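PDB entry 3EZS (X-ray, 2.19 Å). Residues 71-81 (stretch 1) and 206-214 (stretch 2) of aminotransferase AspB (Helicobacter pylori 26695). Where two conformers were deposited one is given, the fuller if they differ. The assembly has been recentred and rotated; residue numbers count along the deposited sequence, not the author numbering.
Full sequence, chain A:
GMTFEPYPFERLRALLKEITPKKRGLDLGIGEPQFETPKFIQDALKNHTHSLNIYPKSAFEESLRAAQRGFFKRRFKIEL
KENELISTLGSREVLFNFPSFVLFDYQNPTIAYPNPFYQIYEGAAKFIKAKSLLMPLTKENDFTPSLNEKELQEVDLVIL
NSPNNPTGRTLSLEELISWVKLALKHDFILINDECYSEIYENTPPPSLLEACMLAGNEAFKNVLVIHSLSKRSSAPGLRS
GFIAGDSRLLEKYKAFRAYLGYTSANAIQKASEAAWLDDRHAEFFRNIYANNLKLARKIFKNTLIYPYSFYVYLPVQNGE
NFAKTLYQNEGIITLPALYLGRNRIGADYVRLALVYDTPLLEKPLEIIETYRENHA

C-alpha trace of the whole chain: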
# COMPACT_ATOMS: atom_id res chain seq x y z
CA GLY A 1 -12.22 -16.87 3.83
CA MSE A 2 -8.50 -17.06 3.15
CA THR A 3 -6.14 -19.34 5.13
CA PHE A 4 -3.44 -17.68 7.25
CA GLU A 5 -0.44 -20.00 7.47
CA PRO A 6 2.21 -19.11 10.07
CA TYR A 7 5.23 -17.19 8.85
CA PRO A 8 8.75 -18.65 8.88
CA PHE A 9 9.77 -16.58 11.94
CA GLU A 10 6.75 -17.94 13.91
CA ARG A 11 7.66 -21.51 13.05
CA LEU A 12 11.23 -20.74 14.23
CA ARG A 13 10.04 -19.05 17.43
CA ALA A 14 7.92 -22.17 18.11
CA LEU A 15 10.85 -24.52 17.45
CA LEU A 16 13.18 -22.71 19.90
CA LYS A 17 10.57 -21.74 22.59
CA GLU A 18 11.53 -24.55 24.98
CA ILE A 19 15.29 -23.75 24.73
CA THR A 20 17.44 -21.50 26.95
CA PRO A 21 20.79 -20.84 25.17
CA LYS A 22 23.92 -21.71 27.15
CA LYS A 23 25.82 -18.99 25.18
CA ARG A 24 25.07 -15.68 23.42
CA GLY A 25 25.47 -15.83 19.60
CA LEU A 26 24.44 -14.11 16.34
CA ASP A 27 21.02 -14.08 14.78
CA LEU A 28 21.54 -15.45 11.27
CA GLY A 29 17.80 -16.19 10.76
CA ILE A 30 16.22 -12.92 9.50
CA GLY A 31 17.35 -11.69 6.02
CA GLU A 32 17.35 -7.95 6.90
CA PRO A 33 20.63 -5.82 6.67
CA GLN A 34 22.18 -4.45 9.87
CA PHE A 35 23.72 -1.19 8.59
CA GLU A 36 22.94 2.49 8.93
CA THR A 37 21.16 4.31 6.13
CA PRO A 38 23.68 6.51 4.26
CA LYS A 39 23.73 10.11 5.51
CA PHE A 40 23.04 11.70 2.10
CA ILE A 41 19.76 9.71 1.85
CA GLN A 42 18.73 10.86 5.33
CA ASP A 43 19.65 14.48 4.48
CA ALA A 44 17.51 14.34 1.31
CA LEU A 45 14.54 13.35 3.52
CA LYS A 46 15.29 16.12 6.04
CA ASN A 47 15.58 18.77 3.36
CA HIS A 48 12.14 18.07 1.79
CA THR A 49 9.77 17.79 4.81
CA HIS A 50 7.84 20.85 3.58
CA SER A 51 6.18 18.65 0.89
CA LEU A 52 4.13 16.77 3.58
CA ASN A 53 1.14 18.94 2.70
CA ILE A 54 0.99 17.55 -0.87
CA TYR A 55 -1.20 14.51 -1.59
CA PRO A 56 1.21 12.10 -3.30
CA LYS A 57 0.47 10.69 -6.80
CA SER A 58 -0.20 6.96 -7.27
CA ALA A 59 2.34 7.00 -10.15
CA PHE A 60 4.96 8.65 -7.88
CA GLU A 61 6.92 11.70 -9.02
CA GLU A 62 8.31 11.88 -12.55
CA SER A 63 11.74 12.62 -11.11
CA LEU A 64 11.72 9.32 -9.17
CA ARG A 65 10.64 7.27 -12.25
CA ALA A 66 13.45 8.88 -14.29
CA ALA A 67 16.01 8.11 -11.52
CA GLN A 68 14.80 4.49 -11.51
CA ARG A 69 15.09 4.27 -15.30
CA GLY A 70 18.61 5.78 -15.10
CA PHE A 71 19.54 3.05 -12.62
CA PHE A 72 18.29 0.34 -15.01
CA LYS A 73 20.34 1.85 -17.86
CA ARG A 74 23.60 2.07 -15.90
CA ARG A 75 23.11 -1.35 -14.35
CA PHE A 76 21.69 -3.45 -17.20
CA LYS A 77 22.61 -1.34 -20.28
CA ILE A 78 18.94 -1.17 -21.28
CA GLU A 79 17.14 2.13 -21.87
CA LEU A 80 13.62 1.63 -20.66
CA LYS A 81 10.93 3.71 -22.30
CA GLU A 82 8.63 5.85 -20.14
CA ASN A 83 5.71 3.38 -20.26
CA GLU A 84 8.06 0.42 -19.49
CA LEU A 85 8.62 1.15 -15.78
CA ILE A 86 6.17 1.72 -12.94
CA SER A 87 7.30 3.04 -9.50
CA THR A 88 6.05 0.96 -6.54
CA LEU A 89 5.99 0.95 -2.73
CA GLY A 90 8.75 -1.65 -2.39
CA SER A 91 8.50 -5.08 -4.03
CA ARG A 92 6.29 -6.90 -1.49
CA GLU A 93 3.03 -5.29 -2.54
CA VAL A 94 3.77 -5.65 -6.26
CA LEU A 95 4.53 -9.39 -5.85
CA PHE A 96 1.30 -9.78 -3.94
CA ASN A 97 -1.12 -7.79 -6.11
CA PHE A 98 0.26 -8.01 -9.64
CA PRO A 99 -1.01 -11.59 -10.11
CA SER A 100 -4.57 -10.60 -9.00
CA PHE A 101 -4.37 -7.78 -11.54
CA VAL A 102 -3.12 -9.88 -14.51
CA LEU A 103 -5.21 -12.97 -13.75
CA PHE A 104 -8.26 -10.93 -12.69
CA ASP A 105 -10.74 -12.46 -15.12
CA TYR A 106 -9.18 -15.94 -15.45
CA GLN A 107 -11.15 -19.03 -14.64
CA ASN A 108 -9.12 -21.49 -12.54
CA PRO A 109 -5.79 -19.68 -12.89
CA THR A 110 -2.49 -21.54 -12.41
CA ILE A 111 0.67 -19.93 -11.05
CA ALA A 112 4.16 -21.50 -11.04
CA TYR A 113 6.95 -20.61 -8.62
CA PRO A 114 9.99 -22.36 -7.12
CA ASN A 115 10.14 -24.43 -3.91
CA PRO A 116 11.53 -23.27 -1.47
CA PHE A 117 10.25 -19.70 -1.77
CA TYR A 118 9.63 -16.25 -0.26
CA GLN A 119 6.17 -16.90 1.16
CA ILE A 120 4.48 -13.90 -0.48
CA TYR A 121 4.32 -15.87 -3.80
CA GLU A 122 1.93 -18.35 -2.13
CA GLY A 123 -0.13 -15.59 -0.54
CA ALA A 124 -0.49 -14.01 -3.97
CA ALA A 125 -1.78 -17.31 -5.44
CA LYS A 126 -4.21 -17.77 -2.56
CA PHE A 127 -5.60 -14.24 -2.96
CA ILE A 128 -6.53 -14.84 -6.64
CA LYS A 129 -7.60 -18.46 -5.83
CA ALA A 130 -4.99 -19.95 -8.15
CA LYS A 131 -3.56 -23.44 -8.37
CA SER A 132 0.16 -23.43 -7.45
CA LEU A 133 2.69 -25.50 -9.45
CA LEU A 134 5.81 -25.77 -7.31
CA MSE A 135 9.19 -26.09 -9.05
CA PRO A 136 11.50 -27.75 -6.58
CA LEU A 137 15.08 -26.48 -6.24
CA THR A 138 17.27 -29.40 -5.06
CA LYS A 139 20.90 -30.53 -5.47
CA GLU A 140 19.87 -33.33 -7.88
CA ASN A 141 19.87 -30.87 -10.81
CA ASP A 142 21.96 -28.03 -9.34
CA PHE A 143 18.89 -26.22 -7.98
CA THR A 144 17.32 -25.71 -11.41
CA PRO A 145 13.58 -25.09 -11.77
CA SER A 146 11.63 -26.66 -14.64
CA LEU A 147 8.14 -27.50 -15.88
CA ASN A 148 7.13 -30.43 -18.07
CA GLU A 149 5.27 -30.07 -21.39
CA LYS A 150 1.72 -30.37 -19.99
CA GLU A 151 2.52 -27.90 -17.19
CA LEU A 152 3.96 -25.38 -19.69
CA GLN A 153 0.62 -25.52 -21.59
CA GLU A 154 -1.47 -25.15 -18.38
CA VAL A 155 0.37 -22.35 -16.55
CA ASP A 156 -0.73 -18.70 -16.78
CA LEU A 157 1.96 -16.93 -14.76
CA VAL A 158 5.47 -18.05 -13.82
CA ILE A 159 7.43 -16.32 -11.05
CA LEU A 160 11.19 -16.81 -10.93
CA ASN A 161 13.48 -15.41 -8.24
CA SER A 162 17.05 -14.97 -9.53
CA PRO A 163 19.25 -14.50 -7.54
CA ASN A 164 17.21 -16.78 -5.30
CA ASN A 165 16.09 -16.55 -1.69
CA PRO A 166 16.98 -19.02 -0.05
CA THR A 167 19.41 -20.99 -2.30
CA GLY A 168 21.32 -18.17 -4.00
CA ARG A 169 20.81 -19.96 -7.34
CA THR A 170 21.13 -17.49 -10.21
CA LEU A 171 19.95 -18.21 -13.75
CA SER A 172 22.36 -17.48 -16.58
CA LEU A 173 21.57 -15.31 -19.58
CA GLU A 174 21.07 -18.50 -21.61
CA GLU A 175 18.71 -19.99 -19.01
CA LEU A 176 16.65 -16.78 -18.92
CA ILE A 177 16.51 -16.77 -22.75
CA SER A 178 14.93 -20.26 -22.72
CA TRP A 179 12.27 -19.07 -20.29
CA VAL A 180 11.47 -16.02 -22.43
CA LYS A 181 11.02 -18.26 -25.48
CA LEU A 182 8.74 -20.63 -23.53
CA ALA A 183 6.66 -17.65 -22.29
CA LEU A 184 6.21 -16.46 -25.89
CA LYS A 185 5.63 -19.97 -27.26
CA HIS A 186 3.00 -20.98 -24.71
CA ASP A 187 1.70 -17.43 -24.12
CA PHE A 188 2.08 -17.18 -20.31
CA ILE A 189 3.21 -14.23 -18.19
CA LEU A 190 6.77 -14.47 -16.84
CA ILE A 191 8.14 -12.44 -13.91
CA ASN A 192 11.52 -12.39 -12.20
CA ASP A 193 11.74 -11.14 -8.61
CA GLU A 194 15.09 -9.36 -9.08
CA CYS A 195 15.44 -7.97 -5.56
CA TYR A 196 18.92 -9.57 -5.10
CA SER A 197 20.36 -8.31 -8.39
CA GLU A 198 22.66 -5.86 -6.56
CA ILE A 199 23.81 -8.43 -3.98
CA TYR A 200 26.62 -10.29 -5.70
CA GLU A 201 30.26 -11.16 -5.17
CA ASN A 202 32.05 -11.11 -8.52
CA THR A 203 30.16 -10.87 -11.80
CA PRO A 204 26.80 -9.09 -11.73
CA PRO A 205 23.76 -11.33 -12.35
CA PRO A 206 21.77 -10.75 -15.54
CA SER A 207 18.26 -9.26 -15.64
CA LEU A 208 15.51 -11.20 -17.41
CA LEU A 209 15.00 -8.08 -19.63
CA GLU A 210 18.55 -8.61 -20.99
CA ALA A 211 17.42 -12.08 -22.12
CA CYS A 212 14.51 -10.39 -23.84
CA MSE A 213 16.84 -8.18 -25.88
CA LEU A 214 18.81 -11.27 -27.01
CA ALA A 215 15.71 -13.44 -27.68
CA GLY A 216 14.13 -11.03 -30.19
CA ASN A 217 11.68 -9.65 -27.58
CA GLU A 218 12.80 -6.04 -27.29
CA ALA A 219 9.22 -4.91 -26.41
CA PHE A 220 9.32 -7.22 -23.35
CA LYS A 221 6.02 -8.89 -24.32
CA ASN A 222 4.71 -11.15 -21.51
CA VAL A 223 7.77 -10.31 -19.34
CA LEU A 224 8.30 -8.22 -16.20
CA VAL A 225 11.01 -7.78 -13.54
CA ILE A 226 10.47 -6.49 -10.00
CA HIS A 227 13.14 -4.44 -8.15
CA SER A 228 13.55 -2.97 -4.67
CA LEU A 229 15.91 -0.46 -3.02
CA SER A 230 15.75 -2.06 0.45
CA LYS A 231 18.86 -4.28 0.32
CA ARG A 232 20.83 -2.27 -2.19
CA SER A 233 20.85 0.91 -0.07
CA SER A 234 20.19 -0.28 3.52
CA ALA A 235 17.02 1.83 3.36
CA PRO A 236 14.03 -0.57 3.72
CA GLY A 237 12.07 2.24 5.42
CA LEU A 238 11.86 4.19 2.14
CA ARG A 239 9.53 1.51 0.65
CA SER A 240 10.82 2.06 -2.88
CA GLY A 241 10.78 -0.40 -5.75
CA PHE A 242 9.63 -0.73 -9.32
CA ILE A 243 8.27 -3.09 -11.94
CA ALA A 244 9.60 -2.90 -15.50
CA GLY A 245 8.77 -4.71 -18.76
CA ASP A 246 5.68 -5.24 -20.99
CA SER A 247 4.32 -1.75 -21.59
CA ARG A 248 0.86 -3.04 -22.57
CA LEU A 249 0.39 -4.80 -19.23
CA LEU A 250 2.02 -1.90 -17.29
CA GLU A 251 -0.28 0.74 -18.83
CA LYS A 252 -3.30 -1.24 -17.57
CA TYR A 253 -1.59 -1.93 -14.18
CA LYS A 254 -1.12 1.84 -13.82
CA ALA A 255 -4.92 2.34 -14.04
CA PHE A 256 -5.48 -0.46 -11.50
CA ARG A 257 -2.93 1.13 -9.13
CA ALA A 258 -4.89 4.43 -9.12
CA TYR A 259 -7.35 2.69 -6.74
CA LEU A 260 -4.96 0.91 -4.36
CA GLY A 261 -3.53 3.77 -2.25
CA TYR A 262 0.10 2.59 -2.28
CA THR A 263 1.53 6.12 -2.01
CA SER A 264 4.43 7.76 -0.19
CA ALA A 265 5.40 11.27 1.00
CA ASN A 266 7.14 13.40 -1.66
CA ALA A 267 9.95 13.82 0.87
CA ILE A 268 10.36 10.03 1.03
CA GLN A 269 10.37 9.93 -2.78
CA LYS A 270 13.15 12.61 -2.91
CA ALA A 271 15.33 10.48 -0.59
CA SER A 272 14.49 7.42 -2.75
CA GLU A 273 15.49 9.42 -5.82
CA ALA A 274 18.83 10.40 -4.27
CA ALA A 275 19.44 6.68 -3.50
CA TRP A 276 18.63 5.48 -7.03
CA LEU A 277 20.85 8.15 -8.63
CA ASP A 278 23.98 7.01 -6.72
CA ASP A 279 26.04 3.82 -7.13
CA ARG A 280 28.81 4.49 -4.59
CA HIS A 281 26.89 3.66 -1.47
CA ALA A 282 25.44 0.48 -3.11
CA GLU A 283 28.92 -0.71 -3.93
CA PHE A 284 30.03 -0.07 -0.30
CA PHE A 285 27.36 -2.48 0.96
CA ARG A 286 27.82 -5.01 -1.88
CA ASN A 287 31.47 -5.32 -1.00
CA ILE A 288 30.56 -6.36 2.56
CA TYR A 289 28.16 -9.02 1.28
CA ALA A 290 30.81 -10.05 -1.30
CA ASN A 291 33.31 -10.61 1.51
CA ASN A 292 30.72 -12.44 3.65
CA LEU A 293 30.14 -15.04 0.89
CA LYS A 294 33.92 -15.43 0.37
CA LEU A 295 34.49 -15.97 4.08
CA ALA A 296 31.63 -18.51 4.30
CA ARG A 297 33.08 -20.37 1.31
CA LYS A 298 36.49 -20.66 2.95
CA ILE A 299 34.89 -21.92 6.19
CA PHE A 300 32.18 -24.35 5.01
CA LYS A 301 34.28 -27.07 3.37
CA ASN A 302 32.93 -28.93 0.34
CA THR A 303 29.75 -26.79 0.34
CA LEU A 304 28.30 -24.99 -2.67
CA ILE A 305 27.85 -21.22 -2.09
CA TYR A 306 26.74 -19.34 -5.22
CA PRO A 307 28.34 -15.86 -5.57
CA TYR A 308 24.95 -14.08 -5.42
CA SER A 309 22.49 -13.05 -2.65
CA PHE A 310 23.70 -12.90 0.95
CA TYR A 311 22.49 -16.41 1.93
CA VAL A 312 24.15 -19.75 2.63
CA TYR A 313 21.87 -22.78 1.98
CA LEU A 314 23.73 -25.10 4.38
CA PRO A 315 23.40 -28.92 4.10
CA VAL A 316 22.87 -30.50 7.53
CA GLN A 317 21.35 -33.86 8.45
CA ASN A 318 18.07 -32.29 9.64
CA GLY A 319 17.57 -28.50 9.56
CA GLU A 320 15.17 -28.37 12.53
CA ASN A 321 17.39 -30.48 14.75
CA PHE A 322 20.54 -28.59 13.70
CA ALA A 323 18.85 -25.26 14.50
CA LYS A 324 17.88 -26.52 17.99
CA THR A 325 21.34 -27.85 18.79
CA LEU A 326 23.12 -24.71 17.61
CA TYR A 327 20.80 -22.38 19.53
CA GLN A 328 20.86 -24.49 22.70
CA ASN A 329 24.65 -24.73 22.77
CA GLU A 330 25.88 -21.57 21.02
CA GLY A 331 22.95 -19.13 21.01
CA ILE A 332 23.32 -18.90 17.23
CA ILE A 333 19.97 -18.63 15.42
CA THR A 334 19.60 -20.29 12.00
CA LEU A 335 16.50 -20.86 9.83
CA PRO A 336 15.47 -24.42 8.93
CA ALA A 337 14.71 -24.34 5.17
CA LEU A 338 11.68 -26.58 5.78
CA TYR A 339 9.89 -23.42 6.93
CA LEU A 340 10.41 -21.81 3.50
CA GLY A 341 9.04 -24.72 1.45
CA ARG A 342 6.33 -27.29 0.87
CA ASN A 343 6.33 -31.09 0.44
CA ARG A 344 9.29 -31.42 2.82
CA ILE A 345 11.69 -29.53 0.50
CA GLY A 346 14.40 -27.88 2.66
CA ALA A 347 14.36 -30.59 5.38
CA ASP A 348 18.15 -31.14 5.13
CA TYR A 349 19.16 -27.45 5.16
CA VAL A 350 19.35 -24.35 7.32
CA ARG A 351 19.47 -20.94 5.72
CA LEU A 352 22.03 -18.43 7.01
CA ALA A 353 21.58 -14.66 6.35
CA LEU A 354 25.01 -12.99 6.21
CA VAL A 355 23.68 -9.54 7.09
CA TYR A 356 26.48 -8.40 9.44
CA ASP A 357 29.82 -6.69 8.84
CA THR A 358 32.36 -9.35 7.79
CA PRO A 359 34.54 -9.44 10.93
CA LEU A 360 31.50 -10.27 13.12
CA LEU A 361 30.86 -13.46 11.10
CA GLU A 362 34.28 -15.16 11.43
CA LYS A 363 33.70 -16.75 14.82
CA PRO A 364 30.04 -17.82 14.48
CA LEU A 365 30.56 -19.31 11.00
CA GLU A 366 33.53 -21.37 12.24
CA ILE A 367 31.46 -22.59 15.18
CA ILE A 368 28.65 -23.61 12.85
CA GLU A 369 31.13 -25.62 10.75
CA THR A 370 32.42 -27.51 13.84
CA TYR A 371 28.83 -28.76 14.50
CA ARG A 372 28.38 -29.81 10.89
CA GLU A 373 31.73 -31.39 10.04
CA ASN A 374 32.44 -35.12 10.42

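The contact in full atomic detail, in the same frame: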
# COMPACT_ATOMS: atom_id res chain seq x y z
N PHE A 71 18.96 4.21 -13.30
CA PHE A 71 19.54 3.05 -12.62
C PHE A 71 19.55 1.81 -13.53
O PHE A 71 20.59 1.14 -13.67
CB PHE A 71 18.80 2.72 -11.31
CG PHE A 71 19.13 1.35 -10.78
CD1 PHE A 71 20.37 1.10 -10.22
CD2 PHE A 71 18.23 0.31 -10.91
CE1 PHE A 71 20.69 -0.15 -9.80
CE2 PHE A 71 18.55 -0.93 -10.49
CZ PHE A 71 19.78 -1.16 -9.90
N PHE A 72 18.42 1.52 -14.15
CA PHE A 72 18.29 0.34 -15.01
C PHE A 72 19.25 0.41 -16.21
O PHE A 72 19.85 -0.60 -16.60
CB PHE A 72 16.85 0.11 -15.46
CG PHE A 72 16.54 -1.33 -15.75
CD1 PHE A 72 16.11 -2.16 -14.73
CD2 PHE A 72 16.72 -1.85 -17.01
CE1 PHE A 72 15.84 -3.48 -14.98
CE2 PHE A 72 16.45 -3.17 -17.25
CZ PHE A 72 16.02 -3.98 -16.24
N LYS A 73 19.41 1.62 -16.76
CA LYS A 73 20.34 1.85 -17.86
C LYS A 73 21.79 1.62 -17.44
O LYS A 73 22.48 0.85 -18.08
CB LYS A 73 20.18 3.28 -18.41
CG LYS A 73 21.05 3.59 -19.63
CD LYS A 73 20.82 5.01 -20.17
N ARG A 74 22.24 2.26 -16.37
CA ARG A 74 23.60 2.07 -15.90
C ARG A 74 23.89 0.63 -15.52
O ARG A 74 24.95 0.10 -15.84
CB ARG A 74 23.87 2.91 -14.66
CG ARG A 74 23.84 4.43 -14.85
CD ARG A 74 24.47 5.10 -13.61
NE ARG A 74 23.83 4.66 -12.37
CZ ARG A 74 22.73 5.20 -11.84
NH1 ARG A 74 22.07 6.19 -12.44
NH2 ARG A 74 22.26 4.72 -10.70
N ARG A 75 22.92 -0.01 -14.88
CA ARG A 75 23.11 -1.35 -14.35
C ARG A 75 22.96 -2.47 -15.37
O ARG A 75 23.75 -3.41 -15.34
CB ARG A 75 22.18 -1.60 -13.16
CG ARG A 75 22.19 -3.02 -12.60
CD ARG A 75 23.57 -3.48 -12.07
NE ARG A 75 23.40 -4.82 -11.53
CZ ARG A 75 23.46 -5.96 -12.22
NH1 ARG A 75 23.75 -5.99 -13.51
NH2 ARG A 75 23.24 -7.11 -11.60
N PHE A 76 21.96 -2.39 -16.23
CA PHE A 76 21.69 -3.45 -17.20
C PHE A 76 21.91 -3.08 -18.66
O PHE A 76 21.67 -3.91 -19.54
CB PHE A 76 20.26 -4.01 -16.99
CG PHE A 76 20.01 -4.49 -15.59
CD1 PHE A 76 20.55 -5.70 -15.16
CD2 PHE A 76 19.25 -3.73 -14.70
CE1 PHE A 76 20.33 -6.15 -13.87
CE2 PHE A 76 19.02 -4.17 -13.40
CZ PHE A 76 19.57 -5.38 -12.99
N LYS A 77 22.36 -1.85 -18.91
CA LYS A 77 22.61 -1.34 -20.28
C LYS A 77 21.37 -1.35 -21.17
O LYS A 77 21.47 -1.51 -22.39
CB LYS A 77 23.75 -2.13 -20.95
CG LYS A 77 24.98 -2.37 -20.07
CD LYS A 77 25.51 -1.09 -19.46
N ILE A 78 20.20 -1.20 -20.56
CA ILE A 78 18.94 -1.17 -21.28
C ILE A 78 18.31 0.19 -20.99
O ILE A 78 18.30 0.64 -19.85
CB ILE A 78 18.00 -2.29 -20.80
CG1 ILE A 78 18.48 -3.64 -21.33
CG2 ILE A 78 16.58 -2.06 -21.29
CD1 ILE A 78 17.74 -4.81 -20.72
N GLU A 79 17.79 0.84 -22.03
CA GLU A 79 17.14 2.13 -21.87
C GLU A 79 15.66 1.89 -21.92
O GLU A 79 15.08 1.74 -22.99
CB GLU A 79 17.59 3.09 -22.96
CG GLU A 79 17.17 4.52 -22.72
CD GLU A 79 18.12 5.54 -23.37
OE1 GLU A 79 18.75 5.21 -24.40
OE2 GLU A 79 18.23 6.66 -22.83
N LEU A 80 15.04 1.84 -20.75
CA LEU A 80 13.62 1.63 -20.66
C LEU A 80 12.88 2.87 -21.09
O LEU A 80 13.27 4.00 -20.77
CB LEU A 80 13.22 1.27 -19.23
CG LEU A 80 13.70 -0.08 -18.69
CD1 LEU A 80 13.44 -0.12 -17.20
CD2 LEU A 80 13.04 -1.29 -19.42
N LYS A 81 11.80 2.65 -21.85
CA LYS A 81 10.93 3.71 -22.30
C LYS A 81 10.05 4.14 -21.12
O LYS A 81 9.93 3.41 -20.13
CB LYS A 81 10.11 3.23 -23.50
CG LYS A 81 11.01 2.89 -24.69
CD LYS A 81 10.30 2.21 -25.83
CE LYS A 81 11.28 1.89 -26.95
NZ LYS A 81 12.26 0.83 -26.59
N PRO A 206 22.52 -11.40 -14.48
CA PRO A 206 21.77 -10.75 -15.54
C PRO A 206 20.29 -10.55 -15.22
O PRO A 206 19.69 -11.33 -14.46
CB PRO A 206 21.92 -11.73 -16.69
CG PRO A 206 22.10 -13.07 -16.05
CD PRO A 206 22.71 -12.84 -14.70
N SER A 207 19.71 -9.47 -15.75
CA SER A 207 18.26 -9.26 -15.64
C SER A 207 17.57 -10.08 -16.73
O SER A 207 18.12 -10.31 -17.79
CB SER A 207 17.89 -7.80 -15.85
OG SER A 207 16.48 -7.64 -15.89
N LEU A 208 16.35 -10.50 -16.44
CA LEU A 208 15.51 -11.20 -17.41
C LEU A 208 15.20 -10.31 -18.64
O LEU A 208 14.91 -10.83 -19.73
CB LEU A 208 14.21 -11.68 -16.70
CG LEU A 208 13.10 -12.40 -17.48
CD1 LEU A 208 13.62 -13.67 -18.20
CD2 LEU A 208 11.91 -12.73 -16.56
N LEU A 209 15.23 -8.99 -18.47
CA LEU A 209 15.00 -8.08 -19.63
C LEU A 209 16.20 -8.09 -20.59
O LEU A 209 16.04 -7.79 -21.80
CB LEU A 209 14.63 -6.65 -19.20
CG LEU A 209 13.37 -6.45 -18.34
CD1 LEU A 209 12.94 -4.98 -18.34
CD2 LEU A 209 12.21 -7.32 -18.81
N GLU A 210 17.38 -8.45 -20.10
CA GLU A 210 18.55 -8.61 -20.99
C GLU A 210 18.34 -9.83 -21.90
O GLU A 210 18.75 -9.83 -23.06
CB GLU A 210 19.83 -8.80 -20.20
CG GLU A 210 20.23 -7.65 -19.30
CD GLU A 210 21.57 -7.93 -18.59
OE1 GLU A 210 22.56 -8.13 -19.30
OE2 GLU A 210 21.63 -7.95 -17.34
N ALA A 211 17.73 -10.88 -21.35
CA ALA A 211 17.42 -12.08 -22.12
C ALA A 211 16.43 -11.74 -23.23
O ALA A 211 16.51 -12.26 -24.34
CB ALA A 211 16.85 -13.18 -21.17
N CYS A 212 15.50 -10.85 -22.90
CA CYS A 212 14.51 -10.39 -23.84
C CYS A 212 15.14 -9.73 -25.05
O CYS A 212 14.73 -10.00 -26.18
CB CYS A 212 13.54 -9.42 -23.15
SG CYS A 212 12.27 -10.21 -22.14
N MSE A 213 16.13 -8.88 -24.81
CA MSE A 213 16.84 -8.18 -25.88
C MSE A 213 17.52 -9.19 -26.81
O MSE A 213 17.50 -9.01 -28.03
CB MSE A 213 17.90 -7.25 -25.32
CG MSE A 213 17.42 -6.16 -24.38
SE MSE A 213 16.10 -4.97 -25.11
CE MSE A 213 17.16 -4.18 -26.54
N LEU A 214 18.09 -10.24 -26.24
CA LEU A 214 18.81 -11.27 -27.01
C LEU A 214 17.92 -12.38 -27.58
O LEU A 214 18.42 -13.20 -28.35
CB LEU A 214 19.91 -11.92 -26.14
CG LEU A 214 21.07 -11.01 -25.75
CD1 LEU A 214 21.88 -11.66 -24.65
CD2 LEU A 214 21.95 -10.68 -26.96
O HOH W 1 24.05 -7.60 -16.19

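The end of one helix packs here against the start of another, far away in sequence. Residues 71-76 close a helix that begins earlier in the chain. Lys77 then leaves helical geometry with positive phi, and the chain runs on as loop through Lys81. In the second stretch, Ser207 is the N-cap of a helix. The backbones come nearest at Phe76 and Ser207, whose CA atoms lie 6.9 Å apart. No direct hydrogen bond crosses between the stretches. The contact rests on shape, with one water bridge beside it.

The start of the second helix is held by its own side chains. Ser207 OG accepts from Leu209 N at 3.2 Å, a capping bond. Glu210 folds back so that its OE2 accepts from Ser207 N at 2.9 Å. These two bonds satisfy backbone NH groups at the helix start.

Phe76 lies against that surface. Its CA-to-CB bond points toward the second stretch. Ser207 CB sits over one face of the ring, 3.8 Å from the centroid of the Phe76 ring, in a CH-pi contact. Glu210 OE2 approaches the ring edge instead, 3.3 Å from Phe76 CD1. An edge approach suits a carboxylate, since the ring hydrogens carry slight positive charge.

Phe72 lies one helical turn earlier. Its CB points sideways, but the ring tip reaches in. Ser207 OG lies near the ring plane at the edge, 3.7 Å from Phe72 CZ. The same tip meets Leu209, with Phe72 CZ 3.9 Å from Leu209 CD1. Leu80 also reaches this methyl, its CD2 lying 3.8 Å from Leu209 CD1. Leu209 CD1 is thus a bump set in the corner formed by Phe72 from the helix and Leu80 from the loop after it.

Ile78 is the matching bump from the first stretch, and the second stretch covers more of its surface than of any other residue in the first. Its CD1 methyl rests on the second helix. Ile78 CD1 is 3.6 Å from Leu209 O and 3.9 Å from Leu209 CB. Ile78 CD1 is also 4.0 Å from Glu210 CG and 3.9 Å from Met213 CG. One methyl therefore settles among three residues spanning a turn of helix. Met213, a selenomethionine, is an exposed member of this group.

Arg75 adds the polar link. A water accepts from Arg75 NH1 at 3.1 Å and donates to Glu210 OE2 at 2.7 Å. The carboxylate oxygen that holds Ser207 N thus also joins the two stretches through solvent.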